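Local coordinates for bifunctional protein PutA (Bdellovibrio bacteriovorus, PDB 5UR2), which probably oxidises proline to glutamate in two steps, pairing a flavin-dependent proline dehydrogenase with an NAD+-dependent L-glutamate gamma-semialdehyde dehydrogenase in one chain, at residues Phe512-Pro517 with Pro821-Glu826; Lys779-Ser784 with Gly932-Met937; Arg830-Ile835 with Phe856-Ile861; Glu837-His842 with Thr860-Val865. All coordinates share one frame; numbering follows the deposited sequence.

Contact 1 (Phe512-Pro517 with Pro821-Glu826)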
loop_
_atom_site.group_PDB
_atom_site.type_symbol
_atom_site.label_atom_id
_atom_site.label_comp_id
_atom_site.label_asym_id
_atom_site.label_seq_id
_atom_site.Cartn_x
_atom_site.Cartn_y
_atom_site.Cartn_z
ATOM N N PHE B 512 37.894 -16.452 -17.699
ATOM C CA PHE B 512 38.342 -15.903 -16.424
ATOM C C PHE B 512 38.401 -17.024 -15.388
ATOM O O PHE B 512 37.416 -17.748 -15.198
ATOM C CB PHE B 512 37.400 -14.792 -15.961
ATOM C CG PHE B 512 37.694 -14.287 -14.579
ATOM C CD1 PHE B 512 38.763 -13.435 -14.352
ATOM C CD2 PHE B 512 36.911 -14.678 -13.501
ATOM C CE1 PHE B 512 39.033 -12.968 -13.083
ATOM C CE2 PHE B 512 37.181 -14.210 -12.222
ATOM C CZ PHE B 512 38.242 -13.357 -12.014
ATOM N N ASP B 513 39.563 -17.190 -14.749
ATOM C CA ASP B 513 39.760 -18.225 -13.732
ATOM C C ASP B 513 39.437 -17.655 -12.357
ATOM O O ASP B 513 40.092 -16.709 -11.908
ATOM C CB ASP B 513 41.196 -18.753 -13.756
ATOM C CG ASP B 513 41.497 -19.619 -14.987
ATOM O OD1 ASP B 513 40.560 -20.161 -15.612
ATOM O OD2 ASP B 513 42.684 -19.797 -15.310
ATOM N N ARG B 514 38.469 -18.256 -11.665
ATOM C CA ARG B 514 38.064 -17.813 -10.333
ATOM C C ARG B 514 38.584 -18.813 -9.308
ATOM O O ARG B 514 38.120 -19.958 -9.254
ATOM C CB ARG B 514 36.544 -17.659 -10.265
ATOM C CG ARG B 514 36.006 -17.436 -8.867
ATOM C CD ARG B 514 36.651 -16.235 -8.164
ATOM N NE ARG B 514 36.086 -16.090 -6.822
ATOM C CZ ARG B 514 36.652 -15.414 -5.829
ATOM N NH1 ARG B 514 37.817 -14.803 -6.007
ATOM N NH2 ARG B 514 36.046 -15.358 -4.650
ATOM N N VAL B 515 39.544 -18.375 -8.490
ATOM C CA VAL B 515 40.199 -19.272 -7.546
ATOM C C VAL B 515 39.383 -19.385 -6.261
ATOM O O VAL B 515 38.536 -18.544 -5.935
ATOM C CB VAL B 515 41.642 -18.813 -7.249
ATOM C CG1 VAL B 515 42.496 -18.794 -8.529
ATOM C CG2 VAL B 515 41.637 -17.445 -6.610
ATOM N N ASN B 516 39.644 -20.453 -5.525
ATOM C CA ASN B 516 39.088 -20.658 -4.203
ATOM C C ASN B 516 39.723 -19.646 -3.268
ATOM O O ASN B 516 40.944 -19.701 -3.058
ATOM C CB ASN B 516 39.350 -22.093 -3.753
ATOM C CG ASN B 516 38.790 -22.398 -2.374
ATOM O OD1 ASN B 516 38.594 -21.511 -1.548
ATOM N ND2 ASN B 516 38.543 -23.677 -2.118
ATOM N N PRO B 517 38.966 -18.692 -2.720
ATOM C CA PRO B 517 39.594 -17.649 -1.893
ATOM C C PRO B 517 40.157 -18.174 -0.578
ATOM O O PRO B 517 40.950 -17.458 0.050
ATOM C CB PRO B 517 38.458 -16.645 -1.667
ATOM C CG PRO B 517 37.200 -17.488 -1.776
ATOM C CD PRO B 517 37.509 -18.505 -2.850
ATOM N N PRO B 821 38.207 -16.211 4.513
ATOM C CA PRO B 821 38.991 -15.204 3.785
ATOM C C PRO B 821 38.108 -14.107 3.197
ATOM O O PRO B 821 36.891 -14.228 3.135
ATOM C CB PRO B 821 39.655 -16.031 2.675
ATOM C CG PRO B 821 38.553 -17.047 2.327
ATOM C CD PRO B 821 37.863 -17.372 3.668
ATOM N N VAL B 822 38.748 -13.019 2.743
ATOM C CA VAL B 822 38.022 -12.022 1.953
ATOM C C VAL B 822 38.020 -12.479 0.496
ATOM O O VAL B 822 38.633 -13.494 0.157
ATOM C CB VAL B 822 38.606 -10.599 2.093
ATOM C CG1 VAL B 822 38.384 -10.050 3.507
ATOM C CG2 VAL B 822 40.091 -10.563 1.683
ATOM N N VAL B 823 37.341 -11.733 -0.378
ATOM C CA VAL B 823 36.830 -12.322 -1.617
ATOM C C VAL B 823 37.945 -12.616 -2.627
ATOM O O VAL B 823 37.949 -13.683 -3.249
ATOM C CB VAL B 823 35.732 -11.422 -2.219
ATOM C CG1 VAL B 823 36.301 -10.088 -2.678
ATOM C CG2 VAL B 823 35.093 -12.119 -3.384
ATOM N N ASP B 824 38.909 -11.704 -2.808
ATOM C CA ASP B 824 39.924 -11.887 -3.849
ATOM C C ASP B 824 41.191 -11.112 -3.486
ATOM O O ASP B 824 41.247 -10.397 -2.480
ATOM C CB ASP B 824 39.393 -11.495 -5.249
ATOM C CG ASP B 824 38.962 -10.017 -5.354
ATOM O OD1 ASP B 824 39.300 -9.191 -4.470
ATOM O OD2 ASP B 824 38.274 -9.681 -6.350
ATOM N N LYS B 825 42.223 -11.266 -4.326
ATOM C CA LYS B 825 43.532 -10.704 -3.998
ATOM C C LYS B 825 43.498 -9.174 -3.967
ATOM O O LYS B 825 44.154 -8.551 -3.125
ATOM C CB LYS B 825 44.582 -11.219 -4.982
ATOM C CG LYS B 825 46.022 -10.874 -4.575
ATOM C CD LYS B 825 47.028 -11.488 -5.506
ATOM C CE LYS B 825 48.461 -11.146 -5.079
ATOM N NZ LYS B 825 48.712 -9.681 -4.878
ATOM N N GLU B 826 42.739 -8.555 -4.877
ATOM C CA GLU B 826 42.570 -7.103 -4.848
ATOM C C GLU B 826 42.012 -6.629 -3.507
ATOM O O GLU B 826 42.522 -5.678 -2.909
ATOM C CB GLU B 826 41.656 -6.653 -5.987
ATOM C CG GLU B 826 41.421 -5.149 -5.971
ATOM C CD GLU B 826 40.407 -4.674 -7.000
ATOM O OE1 GLU B 826 39.987 -5.482 -7.850
ATOM O OE2 GLU B 826 40.016 -3.486 -6.937
#
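Arg-514 reaches from strand 511-516, an outermost strand, within this chain, of a mixed sheet in the aldehyde dehydrogenase part, to the turn that leads into helix 825-841. Its two terminal nitrogens close on a single acceptor: NH1 lies 3.0 Å and NH2 2.9 Å from Val-823 O. That oxygen sits in the guanidinium plane, while both nitrogens approach the carbonyl from the same face of its plane, tilted about 30° from it. Sharing one acceptor leaves both bonds somewhat bent, with N-H...O angles of 143° and 148°. The chain, CG anti to the backbone N, bends at the next bond and carries the guanidinium across to the turn. NH2 also bonds to Glu-582 O, a second hold on the group. Asp-824, the N-cap of the helix, spends OD1 on Ala-827 N and OD2 on Gln-669 NE2; its CB lies 3.7 Å from Arg-514 NH1, but its carboxylate makes no salt bridge with the arginine. Beyond the polar centre, Pro-517 CB comes to 3.4 Å from Val-823 O. The two prolines then meet by their rings, Pro-517 CB lying 4.0 Å from Pro-821 CG, and CB of Pro-821 rests 3.3 Å from Pro-517 O.

Contact 2 (Lys779-Ser784 with Gly932-Met937)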
loop_
_atom_site.group_PDB
_atom_site.type_symbol
_atom_site.label_atom_id
_atom_site.label_comp_id
_atom_site.label_asym_id
_atom_site.label_seq_id
_atom_site.Cartn_x
_atom_site.Cartn_y
_atom_site.Cartn_z
ATOM N N LYS B 779 30.035 -6.975 4.329
ATOM C CA LYS B 779 28.609 -6.714 4.202
ATOM C C LYS B 779 28.391 -5.217 4.154
ATOM O O LYS B 779 29.131 -4.457 4.786
ATOM C CB LYS B 779 27.791 -7.305 5.359
ATOM C CG LYS B 779 28.029 -8.788 5.601
ATOM C CD LYS B 779 27.098 -9.376 6.672
ATOM C CE LYS B 779 27.465 -10.865 6.929
ATOM N NZ LYS B 779 26.584 -11.553 7.911
ATOM N N CYS B 780 27.406 -4.790 3.368
ATOM C CA CYS B 780 27.065 -3.375 3.369
ATOM C C CYS B 780 26.514 -2.935 4.713
ATOM O O CYS B 780 26.564 -1.742 5.032
ATOM C CB CYS B 780 26.049 -3.056 2.254
ATOM S SG CYS B 780 26.669 -3.191 0.525
ATOM N N SER B 781 25.975 -3.869 5.494
ATOM C CA SER B 781 25.410 -3.592 6.807
ATOM C C SER B 781 26.422 -3.740 7.944
ATOM O O SER B 781 26.052 -3.526 9.105
ATOM C CB SER B 781 24.214 -4.526 7.060
ATOM O OG SER B 781 24.619 -5.889 6.980
ATOM N N ALA B 782 27.671 -4.103 7.640
ATOM C CA ALA B 782 28.625 -4.483 8.679
ATOM C C ALA B 782 28.946 -3.306 9.595
ATOM O O ALA B 782 29.068 -2.159 9.149
ATOM C CB ALA B 782 29.915 -5.017 8.049
ATOM N N ALA B 783 29.088 -3.597 10.884
ATOM C CA ALA B 783 29.529 -2.589 11.842
ATOM C C ALA B 783 31.037 -2.380 11.699
ATOM O O ALA B 783 31.831 -3.266 12.031
ATOM C CB ALA B 783 29.156 -3.000 13.262
ATOM N N SER B 784 31.436 -1.201 11.215
ATOM C CA SER B 784 32.841 -0.822 11.152
ATOM C C SER B 784 33.202 0.253 12.161
ATOM O O SER B 784 34.393 0.554 12.335
ATOM C CB SER B 784 33.197 -0.342 9.733
ATOM O OG SER B 784 32.321 0.704 9.315
ATOM N N GLY B 932 22.404 -7.037 17.167
ATOM C CA GLY B 932 23.319 -6.746 16.070
ATOM C C GLY B 932 22.640 -6.066 14.875
ATOM O O GLY B 932 21.416 -6.025 14.750
ATOM N N ILE B 933 23.455 -5.506 13.975
ATOM C CA ILE B 933 22.945 -4.635 12.921
ATOM C C ILE B 933 23.077 -5.259 11.543
ATOM O O ILE B 933 22.865 -4.573 10.537
ATOM C CB ILE B 933 23.618 -3.252 12.943
ATOM C CG1 ILE B 933 25.111 -3.374 12.637
ATOM C CG2 ILE B 933 23.389 -2.557 14.270
ATOM C CD1 ILE B 933 25.779 -2.018 12.330
ATOM N N THR B 934 23.407 -6.542 11.467
ATOM C CA THR B 934 23.423 -7.284 10.225
ATOM C C THR B 934 22.298 -8.319 10.279
ATOM O O THR B 934 21.467 -8.296 11.191
ATOM C CB THR B 934 24.807 -7.910 9.986
ATOM O OG1 THR B 934 25.076 -8.915 10.972
ATOM C CG2 THR B 934 25.893 -6.846 10.058
ATOM N N GLY B 935 22.238 -9.195 9.278
ATOM C CA GLY B 935 21.228 -10.247 9.253
ATOM C C GLY B 935 19.802 -9.802 8.972
ATOM O O GLY B 935 18.851 -10.445 9.445
ATOM N N ALA B 936 19.618 -8.716 8.228
ATOM C CA ALA B 936 18.268 -8.299 7.860
ATOM C C ALA B 936 17.572 -9.410 7.084
ATOM O O ALA B 936 18.149 -10.000 6.173
ATOM C CB ALA B 936 18.306 -7.016 7.013
ATOM N N MET B 937 16.329 -9.697 7.444
ATOM C CA MET B 937 15.557 -10.742 6.784
ATOM C C MET B 937 14.373 -10.142 6.035
ATOM O O MET B 937 13.792 -9.137 6.457
ATOM C CB MET B 937 15.049 -11.773 7.789
ATOM C CG MET B 937 16.167 -12.447 8.592
ATOM S SD MET B 937 15.480 -13.624 9.768
ATOM C CE MET B 937 14.946 -14.966 8.692
HETATM O O HOH W 1 27.564 -10.069 10.401
HETATM O O HOH W 2 23.949 -10.822 7.247
HETATM O O HOH W 3 21.857 -7.019 6.652
#
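Thr-934 lies on the face of the Ser-781 to Ala-782 peptide, the flat element of this contact in the catalytic domain of the aldehyde dehydrogenase fold: its CG2 stands above the peptide plane, 3.5 Å from Ser-781 O. Ile-933 comes to the same oxygen from beyond its tip, close to the peptide plane, with CD1 at 3.6 Å. The oxygen is nonetheless satisfied, since Thr-904 OG1 hydrogen-bonds to it. Residues Lys-779 to Ala-782 form a type I turn carrying Cys-780, the predicted catalytic cysteine, and the facing loop after strand 926-929 probably corresponds to the aldehyde-anchor loop of P5C dehydrogenases. CD1 of Ile-933 also packs on Ala-783 CB at 3.6 Å, and strand 751-755 lines the isoleucine through Val-753. CG2 of Thr-934 is anti to its carbonyl carbon (OG1 chi1 66°), which turns the methyl to the serine, 3.5 Å from Ser-781 OG, and leaves OG1 for water. The polar traffic between the segments runs through three waters. Lys-779, extended beyond CG and salt-bridged to Glu-589, gives NZ to two of them; the first, 2.8 Å from Thr-934 OG1, ties the ammonium to the threonine, and the second is weakly bonded by Gly-935 N. The third joins the serine hydroxyl to the backbone of the loop, lying 3.0 Å from Ser-781 OG and 3.2 Å from Ala-936 N.

Contact 3 (Arg830-Ile835 with Phe856-Ile861)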
loop_
_atom_site.group_PDB
_atom_site.type_symbol
_atom_site.label_atom_id
_atom_site.label_comp_id
_atom_site.label_asym_id
_atom_site.label_seq_id
_atom_site.Cartn_x
_atom_site.Cartn_y
_atom_site.Cartn_z
ATOM N N ARG B 830 44.077 -4.420 -0.778
ATOM C CA ARG B 830 43.505 -3.137 -0.392
ATOM C C ARG B 830 43.300 -3.065 1.120
ATOM O O ARG B 830 43.647 -2.066 1.762
ATOM C CB ARG B 830 42.186 -2.922 -1.139
ATOM C CG ARG B 830 41.440 -1.675 -0.738
ATOM C CD ARG B 830 40.100 -1.550 -1.468
ATOM N NE ARG B 830 39.163 -2.637 -1.172
ATOM C CZ ARG B 830 38.550 -2.789 -0.002
ATOM N NH1 ARG B 830 38.783 -1.934 0.983
ATOM N NH2 ARG B 830 37.704 -3.792 0.187
ATOM N N ILE B 831 42.762 -4.135 1.705
ATOM C CA ILE B 831 42.463 -4.136 3.131
ATOM C C ILE B 831 43.743 -4.107 3.957
ATOM O O ILE B 831 43.847 -3.348 4.928
ATOM C CB ILE B 831 41.592 -5.350 3.482
ATOM C CG1 ILE B 831 40.213 -5.208 2.815
ATOM C CG2 ILE B 831 41.455 -5.463 4.998
ATOM C CD1 ILE B 831 39.411 -6.493 2.818
ATOM N N LEU B 832 44.737 -4.922 3.595
ATOM C CA LEU B 832 46.005 -4.869 4.321
ATOM C C LEU B 832 46.668 -3.501 4.193
ATOM O O LEU B 832 47.390 -3.072 5.100
ATOM C CB LEU B 832 46.957 -5.964 3.839
ATOM C CG LEU B 832 47.013 -7.217 4.709
ATOM C CD1 LEU B 832 45.696 -7.957 4.693
ATOM C CD2 LEU B 832 48.185 -8.115 4.323
ATOM N N GLY B 833 46.466 -2.818 3.066
ATOM C CA GLY B 833 46.980 -1.465 2.950
ATOM C C GLY B 833 46.295 -0.498 3.899
ATOM O O GLY B 833 46.954 0.321 4.546
ATOM N N THR B 834 44.968 -0.593 4.016
ATOM C CA THR B 834 44.255 0.238 4.980
ATOM C C THR B 834 44.728 -0.055 6.400
ATOM O O THR B 834 44.930 0.863 7.205
ATOM C CB THR B 834 42.749 -0.005 4.850
ATOM O OG1 THR B 834 42.316 0.462 3.575
ATOM C CG2 THR B 834 41.975 0.744 5.934
ATOM N N ILE B 835 44.925 -1.333 6.723
ATOM C CA ILE B 835 45.395 -1.690 8.056
ATOM C C ILE B 835 46.772 -1.082 8.306
ATOM O O ILE B 835 47.055 -0.574 9.400
ATOM C CB ILE B 835 45.408 -3.218 8.221
ATOM C CG1 ILE B 835 43.982 -3.768 8.225
ATOM C CG2 ILE B 835 46.127 -3.611 9.518
ATOM C CD1 ILE B 835 43.917 -5.282 8.130
ATOM N N PHE B 856 43.290 -14.474 3.718
ATOM C CA PHE B 856 42.884 -14.365 5.115
ATOM C C PHE B 856 43.373 -13.027 5.647
ATOM O O PHE B 856 44.536 -12.886 6.027
ATOM C CB PHE B 856 43.418 -15.548 5.921
ATOM C CG PHE B 856 42.868 -16.871 5.459
ATOM C CD1 PHE B 856 41.598 -17.286 5.841
ATOM C CD2 PHE B 856 43.600 -17.673 4.589
ATOM C CE1 PHE B 856 41.081 -18.482 5.394
ATOM C CE2 PHE B 856 43.086 -18.876 4.136
ATOM C CZ PHE B 856 41.817 -19.283 4.545
ATOM N N ALA B 857 42.502 -12.034 5.623
ATOM C CA ALA B 857 42.817 -10.765 6.275
ATOM C C ALA B 857 42.480 -10.858 7.769
ATOM O O ALA B 857 41.493 -11.494 8.140
ATOM C CB ALA B 857 42.053 -9.602 5.618
ATOM N N PRO B 858 43.291 -10.268 8.645
ATOM C CA PRO B 858 43.097 -10.459 10.087
ATOM C C PRO B 858 42.008 -9.559 10.635
ATOM O O PRO B 858 41.872 -8.402 10.216
ATOM C CB PRO B 858 44.461 -10.073 10.673
ATOM C CG PRO B 858 44.967 -9.019 9.717
ATOM C CD PRO B 858 44.471 -9.436 8.346
ATOM N N PRO B 859 41.234 -10.034 11.608
ATOM C CA PRO B 859 40.322 -9.129 12.315
ATOM C C PRO B 859 41.144 -8.143 13.134
ATOM O O PRO B 859 42.022 -8.542 13.905
ATOM C CB PRO B 859 39.504 -10.069 13.205
ATOM C CG PRO B 859 40.455 -11.213 13.481
ATOM C CD PRO B 859 41.273 -11.376 12.216
ATOM N N THR B 860 40.860 -6.850 12.954
ATOM C CA THR B 860 41.696 -5.772 13.470
ATOM C C THR B 860 40.827 -4.705 14.120
ATOM O O THR B 860 39.844 -4.262 13.519
ATOM C CB THR B 860 42.525 -5.154 12.336
ATOM O OG1 THR B 860 43.221 -6.192 11.634
ATOM C CG2 THR B 860 43.524 -4.140 12.877
ATOM N N ILE B 861 41.213 -4.256 15.320
ATOM C CA ILE B 861 40.461 -3.249 16.069
ATOM C C ILE B 861 41.389 -2.089 16.429
ATOM O O ILE B 861 42.432 -2.300 17.058
ATOM C CB ILE B 861 39.842 -3.828 17.353
ATOM C CG1 ILE B 861 39.008 -5.072 17.066
ATOM C CG2 ILE B 861 38.952 -2.798 18.010
ATOM C CD1 ILE B 861 38.443 -5.697 18.325
#
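Leu-832 and Ile-835 are the two knobs that helix 825-841 presses onto the proline-rich approach to strand 860-863, a packing of helix on the loop that leads into a strand, in the catalytic domain of the aldehyde dehydrogenase fold. The leucine settles by one methyl into the notch where Ala-857 gives way to Pro-858: its CD1 is 4.1 Å from Ala-857 CB and equally 4.1 Å from Pro-858 CD, and the leucine chain crosses the proline ring at about a right angle. One turn on, Ile-835 meets that ring tip to tip, CD1 to Pro-858 CG at 4.2 Å, while the same methyl reaches Thr-860, its CD1 3.7 Å from Thr-860 OG1, the two side chains crossing at a slant. Its chi2 of 169° extends CD1 away from the helix backbone to the ring and the threonine. Ile-831 adds a looser touch through CG2 on the small bump of Ala-857 CB, and Val-880 of the adjoining strand lies against both isoleucines. The hydroxyl that the isoleucine methyl touches is not left without a partner: OG1 donates to Pro-858 O. That bond measures 3.0 Å from Thr-860 OG1 to Pro-858 O, with the donor standing above the carbonyl plane, 61° out of it.

Contact 4 (Glu837-His842 with Thr860-Val865)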
loop_
_atom_site.group_PDB
_atom_site.type_symbol
_atom_site.label_atom_id
_atom_site.label_comp_id
_atom_site.label_asym_id
_atom_site.label_seq_id
_atom_site.Cartn_x
_atom_site.Cartn_y
_atom_site.Cartn_z
ATOM N N GLU B 837 48.159 1.627 6.805
ATOM C CA GLU B 837 48.049 3.073 6.963
ATOM C C GLU B 837 47.482 3.421 8.332
ATOM O O GLU B 837 48.021 4.278 9.038
ATOM C CB GLU B 837 47.181 3.667 5.847
ATOM N N ALA B 838 46.434 2.709 8.751
ATOM C CA ALA B 838 45.791 3.016 10.021
ATOM C C ALA B 838 46.718 2.760 11.206
ATOM O O ALA B 838 46.632 3.467 12.218
ATOM C CB ALA B 838 44.511 2.192 10.158
ATOM N N GLU B 839 47.613 1.772 11.104
ATOM C CA GLU B 839 48.553 1.530 12.193
ATOM C C GLU B 839 49.523 2.681 12.389
ATOM O O GLU B 839 50.126 2.786 13.460
ATOM C CB GLU B 839 49.328 0.239 11.961
ATOM C CG GLU B 839 48.495 -1.000 12.219
ATOM C CD GLU B 839 49.327 -2.261 12.224
ATOM O OE1 GLU B 839 50.150 -2.437 13.158
ATOM O OE2 GLU B 839 49.170 -3.068 11.282
ATOM N N LYS B 840 49.719 3.517 11.373
ATOM C CA LYS B 840 50.578 4.680 11.531
ATOM C C LYS B 840 49.863 5.843 12.196
ATOM O O LYS B 840 50.526 6.779 12.647
ATOM C CB LYS B 840 51.139 5.099 10.172
ATOM C CG LYS B 840 51.988 4.015 9.527
ATOM C CD LYS B 840 52.436 4.418 8.143
ATOM C CE LYS B 840 53.344 3.368 7.526
ATOM N NZ LYS B 840 53.886 3.829 6.205
ATOM N N ASN B 841 48.530 5.817 12.245
ATOM C CA ASN B 841 47.747 6.936 12.750
ATOM C C ASN B 841 46.983 6.640 14.030
ATOM O O ASN B 841 46.662 7.579 14.756
ATOM C CB ASN B 841 46.736 7.423 11.697
ATOM C CG ASN B 841 47.398 8.013 10.460
ATOM O OD1 ASN B 841 48.334 8.792 10.557
ATOM N ND2 ASN B 841 46.906 7.637 9.292
ATOM N N HIS B 842 46.662 5.381 14.322
ATOM C CA HIS B 842 45.748 5.099 15.420
ATOM C C HIS B 842 46.263 3.947 16.269
ATOM O O HIS B 842 46.975 3.062 15.789
ATOM C CB HIS B 842 44.334 4.768 14.904
ATOM C CG HIS B 842 43.823 5.738 13.881
ATOM N ND1 HIS B 842 43.779 7.100 14.099
ATOM C CD2 HIS B 842 43.319 5.539 12.638
ATOM C CE1 HIS B 842 43.287 7.699 13.027
ATOM N NE2 HIS B 842 42.998 6.773 12.129
ATOM N N THR B 860 40.860 -6.850 12.954
ATOM C CA THR B 860 41.696 -5.772 13.470
ATOM C C THR B 860 40.827 -4.705 14.120
ATOM O O THR B 860 39.844 -4.262 13.519
ATOM C CB THR B 860 42.525 -5.154 12.336
ATOM O OG1 THR B 860 43.221 -6.192 11.634
ATOM C CG2 THR B 860 43.524 -4.140 12.877
ATOM N N ILE B 861 41.213 -4.256 15.320
ATOM C CA ILE B 861 40.461 -3.249 16.069
ATOM C C ILE B 861 41.389 -2.089 16.429
ATOM O O ILE B 861 42.432 -2.300 17.058
ATOM C CB ILE B 861 39.842 -3.828 17.353
ATOM C CG1 ILE B 861 39.008 -5.072 17.066
ATOM C CG2 ILE B 861 38.952 -2.798 18.010
ATOM C CD1 ILE B 861 38.443 -5.697 18.325
ATOM N N PHE B 862 41.003 -0.869 16.047
ATOM C CA PHE B 862 41.713 0.345 16.444
ATOM C C PHE B 862 40.919 1.100 17.498
ATOM O O PHE B 862 39.683 1.137 17.462
ATOM C CB PHE B 862 41.975 1.268 15.248
ATOM C CG PHE B 862 42.850 0.648 14.226
ATOM C CD1 PHE B 862 44.225 0.740 14.345
ATOM C CD2 PHE B 862 42.301 -0.081 13.176
ATOM C CE1 PHE B 862 45.047 0.131 13.425
ATOM C CE2 PHE B 862 43.108 -0.691 12.253
ATOM C CZ PHE B 862 44.490 -0.587 12.375
ATOM N N GLY B 863 41.643 1.732 18.419
ATOM C CA GLY B 863 41.000 2.399 19.531
ATOM C C GLY B 863 41.195 3.896 19.529
ATOM O O GLY B 863 42.148 4.394 18.922
ATOM N N ASP B 864 40.298 4.617 20.207
ATOM C CA ASP B 864 40.352 6.080 20.289
ATOM C C ASP B 864 40.500 6.720 18.914
ATOM O O ASP B 864 41.244 7.683 18.739
ATOM C CB ASP B 864 41.479 6.552 21.214
ATOM C CG ASP B 864 41.075 6.544 22.671
ATOM O OD1 ASP B 864 40.158 7.314 23.023
ATOM O OD2 ASP B 864 41.676 5.794 23.466
ATOM N N VAL B 865 39.781 6.186 17.935
ATOM C CA VAL B 865 39.816 6.746 16.581
ATOM C C VAL B 865 38.985 8.026 16.561
ATOM O O VAL B 865 37.847 8.024 17.063
ATOM C CB VAL B 865 39.288 5.734 15.564
ATOM C CG1 VAL B 865 39.423 6.265 14.135
ATOM C CG2 VAL B 865 40.006 4.397 15.714
#
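His-842 and Val-865 bring the two backbones closest, their CA atoms 6.3 Å apart, where helix 825-841 gives way to its following strand and Ala-838 O takes bonds from both Asn-841 N and His-842 N. Phe-862 carries most of the contact, its CG anti to the carbonyl carbon (chi1 -63°) and its ring turned to the helix. Ala-838 covers one face of that ring in a CH-pi contact: CB lies 3.9 Å from the centroid but off centre, toward the rim, and comes nearest to Phe-862 CZ at 3.6 Å. At the edge, in the ring plane, Glu-839 presents its CG methylene 3.8 Å from Phe-862 CE1, the glutamate chain crossing the phenylalanine at about a right angle. Its carboxylate goes elsewhere, to a salt bridge with Lys-847. The His-842 carbonyl oxygen also sits near the ring edge, 3.9 Å from Phe-862 CD1. A second CH-pi contact follows: Val-865, with CG1 anti to the backbone N (chi1 -175°), sets CG1 over the centre of the imidazole, 4.2 Å from the centroid. Asn-841 CB covers the other face, 3.7 Å above the plane, so the histidine ring is sandwiched between two aliphatic carbons. The whole arrangement packs the last turns of the helix onto strand 860-863, which runs antiparallel to strand 843-847 and parallel to strand 880-886; Leu-844 and Val-880 of those two strands pack beside Phe-862, and Leu-871 from a loop touches both side chains, His-842 and Phe-862.

How the contacts relate
All four contacts belong to the aldehyde dehydrogenase part of the chain. Contact 2, its centre about 14 Å from that of the chain, lies deepest, beside the predicted catalytic cysteine; its polar groups are joined through water, whereas contact 1 bonds directly and contacts 3 and 4 join their segments by packing. Contacts 1, 3 and 4, with centres about 28 to 31 Å from that of the chain, are mostly buried, contact 4 least so, and all draw on helix 825-841: contact 1 just ahead of its N-cap, contact 3 by aliphatic knobs, contact 4 by aromatic rings. Contacts 3 and 4 share Thr-860 and Ile-861, while Val-822 of contact 1 packs on Ile-831 of contact 3.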